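Local coordinates for protein 3-phytase (PDB 2WNH) that probably hydrolyses phytate (inositol hexakisphosphate), releasing phosphate from the 3-position, as a member of the histidine acid phosphatase family, at residues B[39-44]-B[182-187]; B[151-156]-B[249-254]; B[188-193]-B[200-205]; B[209-214]-B[242-247]. The protein carries 3 engineered substitutions. All blocks are in the same frame, centred on the assembly; numbering follows the deposited sequence.

Contact 1 (B[39-44]-B[182-187]); sequences EAATGR and CPIFDT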
loop_
_atom_site.group_PDB
_atom_site.type_symbol
_atom_site.label_atom_id
_atom_site.label_comp_id
_atom_site.label_asym_id
_atom_site.label_seq_id
_atom_site.Cartn_x
_atom_site.Cartn_y
_atom_site.Cartn_z
ATOM N N GLU B 39 3.557 -30.400 -36.658
ATOM C CA GLU B 39 3.778 -29.806 -37.973
ATOM C C GLU B 39 3.845 -30.894 -39.041
ATOM O O GLU B 39 3.324 -30.702 -40.143
ATOM C CB GLU B 39 5.016 -28.915 -37.973
ATOM C CG GLU B 39 4.749 -27.608 -37.230
ATOM C CD GLU B 39 5.908 -26.629 -37.254
ATOM O OE1 GLU B 39 7.052 -26.999 -37.627
ATOM O OE2 GLU B 39 5.672 -25.473 -36.856
ATOM N N ALA B 40 4.433 -32.040 -38.702
ATOM C CA ALA B 40 4.445 -33.194 -39.618
ATOM C C ALA B 40 3.044 -33.756 -39.802
ATOM O O ALA B 40 2.625 -34.028 -40.933
ATOM C CB ALA B 40 5.410 -34.290 -39.120
ATOM N N ALA B 41 2.312 -33.901 -38.697
ATOM C CA ALA B 41 0.939 -34.426 -38.700
ATOM C C ALA B 41 -0.038 -33.670 -39.596
ATOM O O ALA B 41 -0.979 -34.262 -40.142
ATOM C CB ALA B 41 0.390 -34.464 -37.277
ATOM N N THR B 42 0.152 -32.359 -39.715
ATOM C CA THR B 42 -0.813 -31.504 -40.419
ATOM C C THR B 42 -0.235 -30.924 -41.701
ATOM O O THR B 42 -0.918 -30.197 -42.417
ATOM C CB THR B 42 -1.298 -30.336 -39.518
ATOM O OG1 THR B 42 -0.155 -29.594 -39.064
ATOM C CG2 THR B 42 -2.070 -30.864 -38.334
ATOM N N GLY B 43 1.028 -31.240 -41.966
ATOM C CA GLY B 43 1.728 -30.796 -43.163
ATOM C C GLY B 43 1.855 -29.290 -43.290
ATOM O O GLY B 43 1.903 -28.759 -44.398
ATOM N N ARG B 44 1.898 -28.583 -42.160
ATOM C CA ARG B 44 2.085 -27.128 -42.215
ATOM C C ARG B 44 2.733 -26.593 -40.929
ATOM O O ARG B 44 2.724 -27.279 -39.906
ATOM C CB ARG B 44 0.752 -26.416 -42.522
ATOM C CG ARG B 44 -0.008 -25.917 -41.330
ATOM C CD ARG B 44 -0.898 -26.977 -40.789
ATOM N NE ARG B 44 -2.341 -26.734 -40.822
ATOM C CZ ARG B 44 -3.003 -25.645 -41.238
ATOM N NH1 ARG B 44 -2.390 -24.585 -41.721
ATOM N NH2 ARG B 44 -4.333 -25.634 -41.153
ATOM N N CYS B 182 -3.499 -34.197 -44.713
ATOM C CA CYS B 182 -3.381 -34.064 -43.265
ATOM C C CYS B 182 -3.076 -35.473 -42.768
ATOM O O CYS B 182 -3.986 -36.183 -42.336
ATOM C CB CYS B 182 -4.690 -33.534 -42.683
ATOM S SG CYS B 182 -4.531 -32.360 -41.303
ATOM N N PRO B 183 -1.793 -35.886 -42.856
ATOM C CA PRO B 183 -1.327 -37.270 -42.662
ATOM C C PRO B 183 -1.879 -37.981 -41.414
ATOM O O PRO B 183 -2.379 -39.109 -41.519
ATOM C CB PRO B 183 0.196 -37.122 -42.566
ATOM C CG PRO B 183 0.498 -35.898 -43.325
ATOM C CD PRO B 183 -0.671 -34.975 -43.150
ATOM N N ILE B 184 -1.810 -37.325 -40.256
ATOM C CA ILE B 184 -2.227 -37.951 -38.986
ATOM C C ILE B 184 -3.641 -38.574 -38.965
ATOM O O ILE B 184 -3.874 -39.562 -38.262
ATOM C CB ILE B 184 -2.027 -36.985 -37.764
ATOM C CG1 ILE B 184 -1.920 -37.750 -36.435
ATOM C CG2 ILE B 184 -3.127 -35.937 -37.698
ATOM C CD1 ILE B 184 -0.668 -38.620 -36.293
ATOM N N PHE B 185 -4.586 -38.006 -39.712
ATOM C CA PHE B 185 -5.967 -38.493 -39.640
ATOM C C PHE B 185 -6.158 -39.768 -40.466
ATOM O O PHE B 185 -7.170 -40.444 -40.337
ATOM C CB PHE B 185 -6.973 -37.386 -39.995
ATOM C CG PHE B 185 -6.940 -36.224 -39.028
ATOM C CD1 PHE B 185 -6.097 -35.138 -39.250
ATOM C CD2 PHE B 185 -7.722 -36.244 -37.880
ATOM C CE1 PHE B 185 -6.038 -34.069 -38.329
ATOM C CE2 PHE B 185 -7.675 -35.182 -36.950
ATOM C CZ PHE B 185 -6.828 -34.097 -37.183
ATOM N N ASP B 186 -5.152 -40.090 -41.279
ATOM C CA ASP B 186 -5.124 -41.335 -42.054
ATOM C C ASP B 186 -4.451 -42.513 -41.324
ATOM O O ASP B 186 -4.637 -43.671 -41.724
ATOM C CB ASP B 186 -4.425 -41.112 -43.405
ATOM C CG ASP B 186 -5.069 -40.008 -44.237
ATOM O OD1 ASP B 186 -6.323 -39.900 -44.248
ATOM O OD2 ASP B 186 -4.310 -39.249 -44.887
ATOM N N THR B 187 -3.672 -42.238 -40.275
ATOM C CA THR B 187 -2.931 -43.307 -39.598
ATOM C C THR B 187 -3.829 -44.099 -38.632
ATOM O O THR B 187 -4.544 -43.511 -37.812
ATOM C CB THR B 187 -1.612 -42.814 -38.898
ATOM O OG1 THR B 187 -1.766 -42.791 -37.473
ATOM C CG2 THR B 187 -1.162 -41.434 -39.404
#

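Contact 2 (B[151-156]-B[249-254]); sequences KEKAGD and YDLSND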
loop_
_atom_site.group_PDB
_atom_site.type_symbol
_atom_site.label_atom_id
_atom_site.label_comp_id
_atom_site.label_asym_id
_atom_site.label_seq_id
_atom_site.Cartn_x
_atom_site.Cartn_y
_atom_site.Cartn_z
ATOM N N LYS B 151 -1.321 -52.356 -23.964
ATOM C CA LYS B 151 -2.187 -53.175 -24.830
ATOM C C LYS B 151 -3.407 -53.705 -24.088
ATOM O O LYS B 151 -4.523 -53.705 -24.625
ATOM C CB LYS B 151 -1.393 -54.318 -25.459
ATOM C CG LYS B 151 -0.502 -53.862 -26.587
ATOM C CD LYS B 151 0.427 -54.991 -27.032
ATOM C CE LYS B 151 -0.352 -56.116 -27.701
ATOM N NZ LYS B 151 0.565 -57.091 -28.372
ATOM N N GLU B 152 -3.203 -54.127 -22.840
ATOM C CA GLU B 152 -4.289 -54.648 -22.008
ATOM C C GLU B 152 -5.377 -53.622 -21.783
ATOM O O GLU B 152 -6.567 -53.893 -21.980
ATOM C CB GLU B 152 -3.758 -55.144 -20.661
ATOM C CG GLU B 152 -4.813 -55.856 -19.816
ATOM C CD GLU B 152 -5.397 -57.088 -20.518
ATOM O OE1 GLU B 152 -4.613 -57.963 -20.962
ATOM O OE2 GLU B 152 -6.643 -57.179 -20.629
ATOM N N LYS B 153 -4.962 -52.421 -21.395
ATOM C CA LYS B 153 -5.899 -51.349 -21.160
ATOM C C LYS B 153 -6.525 -50.831 -22.449
ATOM O O LYS B 153 -7.718 -50.560 -22.461
ATOM C CB LYS B 153 -5.227 -50.211 -20.403
ATOM C CG LYS B 153 -6.228 -49.257 -19.807
ATOM C CD LYS B 153 -5.554 -48.241 -18.902
ATOM C CE LYS B 153 -6.611 -47.373 -18.262
ATOM N NZ LYS B 153 -5.998 -46.305 -17.421
ATOM N N ALA B 154 -5.725 -50.699 -23.509
ATOM C CA ALA B 154 -6.214 -50.166 -24.794
ATOM C C ALA B 154 -7.293 -51.059 -25.427
ATOM O O ALA B 154 -8.284 -50.563 -25.935
ATOM C CB ALA B 154 -5.062 -49.938 -25.765
ATOM N N GLY B 155 -7.105 -52.374 -25.374
ATOM C CA GLY B 155 -8.078 -53.302 -25.966
ATOM C C GLY B 155 -8.195 -53.071 -27.461
ATOM O O GLY B 155 -7.186 -52.935 -28.152
ATOM N N ASP B 156 -9.423 -52.989 -27.961
ATOM C CA ASP B 156 -9.656 -52.766 -29.391
ATOM C C ASP B 156 -9.472 -51.293 -29.780
ATOM O O ASP B 156 -10.365 -50.493 -29.547
ATOM C CB ASP B 156 -11.077 -53.233 -29.760
ATOM C CG ASP B 156 -11.304 -53.329 -31.266
ATOM O OD1 ASP B 156 -10.600 -52.663 -32.063
ATOM O OD2 ASP B 156 -12.214 -54.090 -31.654
ATOM N N TYR B 249 -4.169 -39.876 -22.157
ATOM C CA TYR B 249 -3.776 -40.074 -20.758
ATOM C C TYR B 249 -4.180 -41.453 -20.214
ATOM O O TYR B 249 -3.364 -42.131 -19.591
ATOM C CB TYR B 249 -4.321 -38.951 -19.853
ATOM C CG TYR B 249 -3.340 -37.817 -19.740
ATOM C CD1 TYR B 249 -3.091 -36.984 -20.823
ATOM C CD2 TYR B 249 -2.623 -37.614 -18.570
ATOM C CE1 TYR B 249 -2.162 -35.949 -20.737
ATOM C CE2 TYR B 249 -1.688 -36.580 -18.472
ATOM C CZ TYR B 249 -1.461 -35.765 -19.553
ATOM O OH TYR B 249 -0.549 -34.749 -19.456
ATOM N N ASP B 250 -5.431 -41.856 -20.434
ATOM C CA ASP B 250 -5.894 -43.169 -19.980
ATOM C C ASP B 250 -4.919 -44.260 -20.405
ATOM O O ASP B 250 -4.699 -45.213 -19.663
ATOM C CB ASP B 250 -7.278 -43.498 -20.535
ATOM C CG ASP B 250 -8.391 -42.707 -19.884
ATOM O OD1 ASP B 250 -8.199 -42.120 -18.778
ATOM O OD2 ASP B 250 -9.493 -42.674 -20.496
ATOM N N LEU B 251 -4.309 -44.094 -21.582
ATOM C CA LEU B 251 -3.514 -45.155 -22.214
ATOM C C LEU B 251 -2.022 -44.912 -22.136
ATOM O O LEU B 251 -1.247 -45.617 -22.770
ATOM C CB LEU B 251 -3.950 -45.351 -23.685
ATOM C CG LEU B 251 -5.410 -45.722 -23.915
ATOM C CD1 LEU B 251 -5.707 -45.904 -25.421
ATOM C CD2 LEU B 251 -5.815 -46.963 -23.110
ATOM N N SER B 252 -1.611 -43.910 -21.349
ATOM C CA SER B 252 -0.193 -43.662 -21.122
ATOM C C SER B 252 0.111 -43.473 -19.634
ATOM O O SER B 252 0.338 -44.441 -18.906
ATOM C CB SER B 252 0.330 -42.488 -21.973
ATOM O OG SER B 252 -0.390 -41.272 -21.732
ATOM N N ASN B 253 0.101 -42.221 -19.173
ATOM C CA ASN B 253 0.418 -41.927 -17.769
ATOM C C ASN B 253 -0.505 -42.555 -16.737
ATOM O O ASN B 253 -0.091 -42.772 -15.595
ATOM C CB ASN B 253 0.435 -40.416 -17.559
ATOM C CG ASN B 253 1.266 -39.711 -18.585
ATOM O OD1 ASN B 253 2.385 -40.106 -18.853
ATOM N ND2 ASN B 253 0.720 -38.661 -19.165
ATOM N N ASP B 254 -1.750 -42.817 -17.110
ATOM C CA ASP B 254 -2.730 -43.335 -16.167
ATOM C C ASP B 254 -2.855 -44.870 -16.211
ATOM O O ASP B 254 -3.768 -45.432 -15.626
ATOM C CB ASP B 254 -4.080 -42.648 -16.371
ATOM C CG ASP B 254 -4.030 -41.163 -16.015
ATOM O OD1 ASP B 254 -3.312 -40.787 -15.050
ATOM O OD2 ASP B 254 -4.698 -40.359 -16.692
HETATM O O HOH W 1 -7.847 -44.310 -16.761
#

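Contact 3 (B[188-193]-B[200-205]); sequences PWRVEQ and TISGLS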
loop_
_atom_site.group_PDB
_atom_site.type_symbol
_atom_site.label_atom_id
_atom_site.label_comp_id
_atom_site.label_asym_id
_atom_site.label_seq_id
_atom_site.Cartn_x
_atom_site.Cartn_y
_atom_site.Cartn_z
ATOM N N PRO B 188 -3.830 -45.441 -38.760
ATOM C CA PRO B 188 -4.533 -46.286 -37.795
ATOM C C PRO B 188 -3.868 -46.213 -36.426
ATOM O O PRO B 188 -2.668 -45.918 -36.328
ATOM C CB PRO B 188 -4.380 -47.700 -38.387
ATOM C CG PRO B 188 -4.086 -47.474 -39.842
ATOM C CD PRO B 188 -3.224 -46.244 -39.837
ATOM N N TRP B 189 -4.647 -46.473 -35.388
ATOM C CA TRP B 189 -4.145 -46.385 -34.012
ATOM C C TRP B 189 -3.564 -47.720 -33.579
ATOM O O TRP B 189 -4.291 -48.717 -33.475
ATOM C CB TRP B 189 -5.269 -45.994 -33.058
ATOM C CG TRP B 189 -5.770 -44.572 -33.214
ATOM C CD1 TRP B 189 -5.463 -43.683 -34.215
ATOM C CD2 TRP B 189 -6.698 -43.901 -32.353
ATOM N NE1 TRP B 189 -6.133 -42.497 -34.015
ATOM C CE2 TRP B 189 -6.899 -42.605 -32.882
ATOM C CE3 TRP B 189 -7.370 -44.264 -31.179
ATOM C CZ2 TRP B 189 -7.753 -41.668 -32.271
ATOM C CZ3 TRP B 189 -8.219 -43.333 -30.572
ATOM C CH2 TRP B 189 -8.408 -42.057 -31.129
ATOM N N ARG B 190 -2.262 -47.731 -33.323
ATOM C CA ARG B 190 -1.582 -48.941 -32.859
ATOM C C ARG B 190 -0.568 -48.630 -31.770
ATOM O O ARG B 190 -0.033 -47.524 -31.700
ATOM C CB ARG B 190 -0.891 -49.652 -34.024
ATOM C CG ARG B 190 0.374 -48.971 -34.529
ATOM C CD ARG B 190 0.827 -49.546 -35.880
ATOM N NE ARG B 190 0.058 -48.995 -36.995
ATOM C CZ ARG B 190 0.272 -47.798 -37.547
ATOM N NH1 ARG B 190 1.236 -46.998 -37.098
ATOM N NH2 ARG B 190 -0.485 -47.394 -38.558
ATOM N N VAL B 191 -0.296 -49.624 -30.934
ATOM C CA VAL B 191 0.706 -49.479 -29.890
ATOM C C VAL B 191 2.107 -49.579 -30.490
ATOM O O VAL B 191 2.442 -50.560 -31.162
ATOM C CB VAL B 191 0.490 -50.508 -28.762
ATOM C CG1 VAL B 191 1.377 -50.194 -27.577
ATOM C CG2 VAL B 191 -0.973 -50.515 -28.342
ATOM N N GLU B 192 2.912 -48.545 -30.262
ATOM C CA GLU B 192 4.274 -48.482 -30.776
ATOM C C GLU B 192 5.283 -48.266 -29.648
ATOM O O GLU B 192 4.931 -47.714 -28.611
ATOM C CB GLU B 192 4.378 -47.355 -31.803
ATOM C CG GLU B 192 3.388 -47.511 -32.946
ATOM C CD GLU B 192 3.628 -46.535 -34.075
ATOM O OE1 GLU B 192 3.958 -45.362 -33.793
ATOM O OE2 GLU B 192 3.468 -46.946 -35.245
ATOM N N GLN B 193 6.523 -48.702 -29.854
ATOM C CA GLN B 193 7.602 -48.437 -28.904
ATOM C C GLN B 193 8.792 -47.783 -29.591
ATOM O O GLN B 193 9.201 -48.208 -30.666
ATOM C CB GLN B 193 8.052 -49.718 -28.191
ATOM C CG GLN B 193 7.018 -50.349 -27.298
ATOM C CD GLN B 193 7.653 -51.244 -26.238
ATOM O OE1 GLN B 193 8.526 -52.074 -26.535
ATOM N NE2 GLN B 193 7.230 -51.061 -24.989
ATOM N N THR B 200 3.787 -45.520 -26.992
ATOM C CA THR B 200 2.777 -44.534 -27.384
ATOM C C THR B 200 1.770 -45.177 -28.343
ATOM O O THR B 200 2.029 -46.259 -28.885
ATOM C CB THR B 200 3.435 -43.317 -28.063
ATOM O OG1 THR B 200 4.171 -43.763 -29.206
ATOM C CG2 THR B 200 4.388 -42.614 -27.098
ATOM N N ILE B 201 0.631 -44.513 -28.541
ATOM C CA ILE B 201 -0.394 -44.950 -29.491
ATOM C C ILE B 201 -0.271 -44.094 -30.750
ATOM O O ILE B 201 -0.347 -42.863 -30.688
ATOM C CB ILE B 201 -1.831 -44.801 -28.918
ATOM C CG1 ILE B 201 -1.967 -45.396 -27.499
ATOM C CG2 ILE B 201 -2.886 -45.291 -29.913
ATOM C CD1 ILE B 201 -1.965 -46.888 -27.396
ATOM N N SER B 202 -0.069 -44.731 -31.902
ATOM C CA SER B 202 0.053 -43.959 -33.139
ATOM C C SER B 202 -1.261 -43.239 -33.414
ATOM O O SER B 202 -2.347 -43.733 -33.074
ATOM C CB SER B 202 0.442 -44.864 -34.317
ATOM O OG SER B 202 -0.632 -45.730 -34.607
ATOM N N GLY B 203 -1.164 -42.055 -34.020
ATOM C CA GLY B 203 -2.347 -41.253 -34.312
ATOM C C GLY B 203 -2.820 -40.458 -33.087
ATOM O O GLY B 203 -2.691 -39.223 -33.047
ATOM N N LEU B 204 -3.368 -41.181 -32.108
ATOM C CA LEU B 204 -3.895 -40.604 -30.873
ATOM C C LEU B 204 -2.870 -39.752 -30.125
ATOM O O LEU B 204 -3.190 -38.639 -29.694
ATOM C CB LEU B 204 -4.410 -41.709 -29.943
ATOM C CG LEU B 204 -4.921 -41.273 -28.557
ATOM C CD1 LEU B 204 -6.052 -40.263 -28.681
ATOM C CD2 LEU B 204 -5.404 -42.455 -27.770
ATOM N N SER B 205 -1.649 -40.253 -29.982
ATOM C CA SER B 205 -0.661 -39.522 -29.190
ATOM C C SER B 205 -0.375 -38.154 -29.797
ATOM O O SER B 205 -0.322 -37.166 -29.064
ATOM C CB SER B 205 0.625 -40.325 -28.940
ATOM O OG SER B 205 1.320 -40.592 -30.144
HETATM O O HOH W 2 3.153 -43.546 -31.540
#

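Contact 4 (B[209-214]-B[242-247]); sequences NMVETL and LPLLTE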
loop_
_atom_site.group_PDB
_atom_site.type_symbol
_atom_site.label_atom_id
_atom_site.label_comp_id
_atom_site.label_asym_id
_atom_site.label_seq_id
_atom_site.Cartn_x
_atom_site.Cartn_y
_atom_site.Cartn_z
ATOM N N ASN B 209 -1.099 -34.261 -28.532
ATOM C CA ASN B 209 -0.142 -33.150 -28.632
ATOM C C ASN B 209 -0.809 -31.916 -29.254
ATOM O O ASN B 209 -0.555 -30.781 -28.841
ATOM C CB ASN B 209 1.062 -33.489 -29.544
ATOM C CG ASN B 209 2.021 -34.518 -28.964
ATOM O OD1 ASN B 209 2.741 -35.190 -29.727
ATOM N ND2 ASN B 209 2.073 -34.634 -27.635
ATOM N N MET B 210 -1.621 -32.139 -30.293
ATOM C CA MET B 210 -2.307 -31.033 -30.968
ATOM C C MET B 210 -3.323 -30.351 -30.049
ATOM O O MET B 210 -3.352 -29.131 -29.962
ATOM C CB MET B 210 -2.985 -31.520 -32.258
ATOM C CG MET B 210 -2.009 -31.846 -33.361
ATOM S SD MET B 210 -2.928 -32.458 -34.809
ATOM C CE MET B 210 -2.844 -34.190 -34.529
ATOM N N VAL B 211 -4.155 -31.148 -29.379
ATOM C CA VAL B 211 -5.170 -30.642 -28.449
ATOM C C VAL B 211 -4.544 -29.873 -27.273
ATOM O O VAL B 211 -5.018 -28.800 -26.931
ATOM C CB VAL B 211 -6.084 -31.780 -27.961
ATOM C CG1 VAL B 211 -6.966 -31.335 -26.777
ATOM C CG2 VAL B 211 -6.944 -32.278 -29.128
ATOM N N GLU B 212 -3.482 -30.408 -26.682
ATOM C CA GLU B 212 -2.746 -29.654 -25.636
ATOM C C GLU B 212 -2.244 -28.302 -26.156
ATOM O O GLU B 212 -2.403 -27.278 -25.480
ATOM C CB GLU B 212 -1.585 -30.474 -25.087
ATOM C CG GLU B 212 -0.853 -29.813 -23.884
ATOM C CD GLU B 212 -1.704 -29.706 -22.613
ATOM O OE1 GLU B 212 -2.568 -30.577 -22.356
ATOM O OE2 GLU B 212 -1.474 -28.741 -21.837
ATOM N N THR B 213 -1.650 -28.300 -27.347
ATOM C CA THR B 213 -1.154 -27.050 -27.952
ATOM C C THR B 213 -2.282 -26.016 -28.151
ATOM O O THR B 213 -2.098 -24.816 -27.871
ATOM C CB THR B 213 -0.424 -27.330 -29.287
ATOM O OG1 THR B 213 0.636 -28.277 -29.066
ATOM C CG2 THR B 213 0.144 -26.037 -29.887
ATOM N N LEU B 214 -3.433 -26.477 -28.634
ATOM C CA LEU B 214 -4.583 -25.588 -28.806
ATOM C C LEU B 214 -5.088 -25.084 -27.457
ATOM O O LEU B 214 -5.370 -23.895 -27.310
ATOM C CB LEU B 214 -5.693 -26.280 -29.610
ATOM C CG LEU B 214 -5.274 -26.663 -31.040
ATOM C CD1 LEU B 214 -6.382 -27.490 -31.657
ATOM C CD2 LEU B 214 -4.980 -25.452 -31.918
ATOM N N LEU B 242 -11.070 -31.952 -25.852
ATOM C CA LEU B 242 -10.290 -32.493 -24.736
ATOM C C LEU B 242 -10.442 -33.999 -24.514
ATOM O O LEU B 242 -9.538 -34.643 -23.956
ATOM C CB LEU B 242 -10.590 -31.714 -23.437
ATOM C CG LEU B 242 -10.142 -30.250 -23.440
ATOM C CD1 LEU B 242 -10.549 -29.570 -22.126
ATOM C CD2 LEU B 242 -8.626 -30.102 -23.712
ATOM N N PRO B 243 -11.562 -34.573 -24.961
ATOM C CA PRO B 243 -11.748 -36.028 -24.881
ATOM C C PRO B 243 -10.564 -36.830 -25.467
ATOM O O PRO B 243 -10.226 -37.910 -24.975
ATOM C CB PRO B 243 -13.065 -36.403 -25.547
ATOM N N LEU B 244 -9.915 -36.304 -26.504
ATOM C CA LEU B 244 -8.737 -36.960 -27.074
ATOM C C LEU B 244 -7.553 -36.959 -26.108
ATOM O O LEU B 244 -6.744 -37.884 -26.082
ATOM C CB LEU B 244 -8.339 -36.294 -28.394
ATOM C CG LEU B 244 -9.212 -36.669 -29.599
ATOM C CD1 LEU B 244 -8.925 -35.739 -30.788
ATOM C CD2 LEU B 244 -8.948 -38.112 -29.976
ATOM N N LEU B 245 -7.443 -35.893 -25.326
ATOM C CA LEU B 245 -6.338 -35.773 -24.397
ATOM C C LEU B 245 -6.560 -36.737 -23.229
ATOM O O LEU B 245 -5.639 -37.424 -22.823
ATOM C CB LEU B 245 -6.213 -34.307 -23.955
ATOM C CG LEU B 245 -4.957 -33.859 -23.211
ATOM C CD1 LEU B 245 -3.679 -34.121 -23.977
ATOM C CD2 LEU B 245 -5.138 -32.344 -22.923
ATOM N N THR B 246 -7.791 -36.801 -22.729
ATOM C CA THR B 246 -8.188 -37.761 -21.706
ATOM C C THR B 246 -7.919 -39.182 -22.186
ATOM O O THR B 246 -7.373 -39.997 -21.447
ATOM C CB THR B 246 -9.674 -37.603 -21.309
ATOM O OG1 THR B 246 -9.868 -36.346 -20.641
ATOM C CG2 THR B 246 -10.128 -38.727 -20.386
ATOM N N GLU B 247 -8.308 -39.476 -23.424
ATOM C CA GLU B 247 -8.088 -40.829 -23.966
ATOM C C GLU B 247 -6.590 -41.183 -23.982
ATOM O O GLU B 247 -6.191 -42.287 -23.547
ATOM C CB GLU B 247 -8.714 -40.935 -25.364
ATOM C CG GLU B 247 -8.675 -42.356 -25.966
ATOM C CD GLU B 247 -9.897 -43.197 -25.630
ATOM O OE1 GLU B 247 -10.634 -42.872 -24.680
ATOM O OE2 GLU B 247 -10.127 -44.212 -26.336
#

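Contact 1 (B[39-44]-B[182-187])
A Schellman motif closes helix 32-42, and the contact is made at this C-terminal end: G43 turns out of the helix with a phi of 61°, while weak backbone bonds run from R44 N to E39 O and from G43 N to A40 O. The carbonyl of A41, in the last turn, faces the loop 182-187. Its oxygen receives I184 N at 3.2 Å in a nearly straight bond (N-H...O 173°), the donor lying in the carbonyl plane on a lone pair (C=O...N 133°). The P183 ring lies beside the same oxygen, with CD 3.1 Å from A41 O. On the apolar side A41 CB meets I184 CB at 3.5 Å, and I184 CG2 also approaches A41 CB, at 3.8 Å. C182 SG, in a disulfide with C176, lies 3.9 Å from T42 CA; the T42 hydroxyl is bonded back to I38 O and does not take part. V206 and M210 of helix 204-219 touch the A41 and I184 side chains. The residue four places after A41 is P45, which has no N-H to give, so the bond from I184 N supplies a late-helix carbonyl with a donor from the loop.

Contact 2 (B[151-156]-B[249-254])
Polar contacts converge on one ammonium group. K153 places CG anti to its backbone N (chi1 -164°) and stays extended beyond it, so that NZ arrives at the end of helix 243-250. There it gives a hydrogen bond to D250 O at 2.8 Å, in the carbonyl plane and on a lone pair (C=O...N 134°), and a weak one to D254 O at 3.0 Å. A water accepts from K153 NZ at 2.8 Å and donates to D250 OD1 at 3.0 Å, a bridge that joins the ammonium to a carboxylate whose charged oxygen lies 4.9 Å away. Two main-chain carbonyls and a water thus grip NZ, and the positive charge probably suits the negative pole of the helix end. D250 has R312 as salt-bridge partner, and its side chain lies about 4 Å from a bound sodium ion; D254 pairs with R298 and T299. Apolar packing runs alongside: L251 CD2 rests 3.6 Å from A154 CA, and both L251 methyls come 4.1 Å from A154 CB, from the same side. The contact joins the C-terminal ends of helices 143-154 and 243-250, with L251 touching helix 157-163 and D254 packing on A295 of helix 291-301.

Contact 3 (B[188-193]-B[200-205])
S202 OG is held by two hydrogen bonds with segment 188-193: it donates to P188 O at 2.7 Å, on a lone pair in the carbonyl plane, and accepts from R190 N at 2.9 Å. A chi1 of 68° sets OG between the backbone N and the carbonyl carbon and directs it there. The R190 guanidinium turns one face over this hydroxyl without bonding it, while its NH1 reaches E192 OE2 at 2.9 Å in a salt bridge that lies in the guanidinium plane but above the carboxylate plane. In the antiparallel hairpin E192 and T200 form a hydrogen-bonded pair, E192 N meeting T200 O at 2.8 Å almost along the C=O axis (172°), and S202 N gives its hydrogen to R190 O. A water links E192 OE1 with T200 OG1. The W189 indole carries a CH-pi contact: L204 CB sits 3.8 Å from the centroid of the six-membered ring, 6° off its normal. G203, with positive phi, brings bare backbone beside that ring, CA 4.0 Å from W189 CD1. V191 and I201, a non-hydrogen-bonded pair, lie on the face opposite E192 and T200, on the same side as the indole, V191 CG2 3.9 Å from I201 CD1. That face rests on helices 157-163 and 143-154, and the second strand leads through S202 and the N-cap residue G203 into helix 204-219, whose L204 packs on helix 243-250.

Contact 4 (B[209-214]-B[242-247])
The tight part of this buried helix pair is the meeting of E212 with L245, where E212 OE1 comes within 3.2 Å of the methyl L245 CD2. E212 sets CG anti to its backbone N (chi1 -174°) and bends at chi2, which turns the carboxylate toward the leucine. Both oxygens have charged partners beyond the pair, OE2 with R24 and OE1 with R215, so the group is fixed in rotation by two salt bridges while OE1 lies against an apolar branch; at 1.68 Å resolution so short an approach indicates close packing. V211 supplies the second close point: CG1, anti to the backbone N, lies 3.7 Å from L242 CD2, the two side chains crossing obliquely. The remainder is looser. V211 CG1 is 4.2 Å from L245 CB and V211 CG2 stands 4.3 Å from L244 CB, at the limit of contact. P243, partly exposed, points away from helix 209-214; T246, also partly exposed, bonds S311 and R312. The axes of segments 209-214 and 243-247 approach to 8.9 Å with N-to-C directions 128° apart, an oblique crossing that joins the helices chiefly through V211 and L245. R24 begins the RHGXRXP sequence signature of the histidine acid phosphatases, so E212 ties this helical packing to the end of strand 14-24, consistent with the family's helical domain set against its alpha/beta domain.

Overall arrangement
Contacts 1, 3 and 4 form a touching trio, centres 14 to 15 Å apart; contact 2 touches contact 3 (centres 11 Å apart) and adjoins contact 4 along helix 243-250, whereas contacts 1 and 2 are 23 Å apart and do not touch. Helix 204-219 serves contacts 3 and 4. Contacts 1, 3 and 4 follow one another in sequence, contact 2 spans contacts 3 and 4, and the segments of contacts 1 and 2 alternate. L204 is shared: its methyls reach L251 of contact 2 and L244 O of contact 4; M210 meets I184 and A41 of contact 1. Together they knit the mostly helical part of the chain, which E212 ties to R24 of strand 14-24.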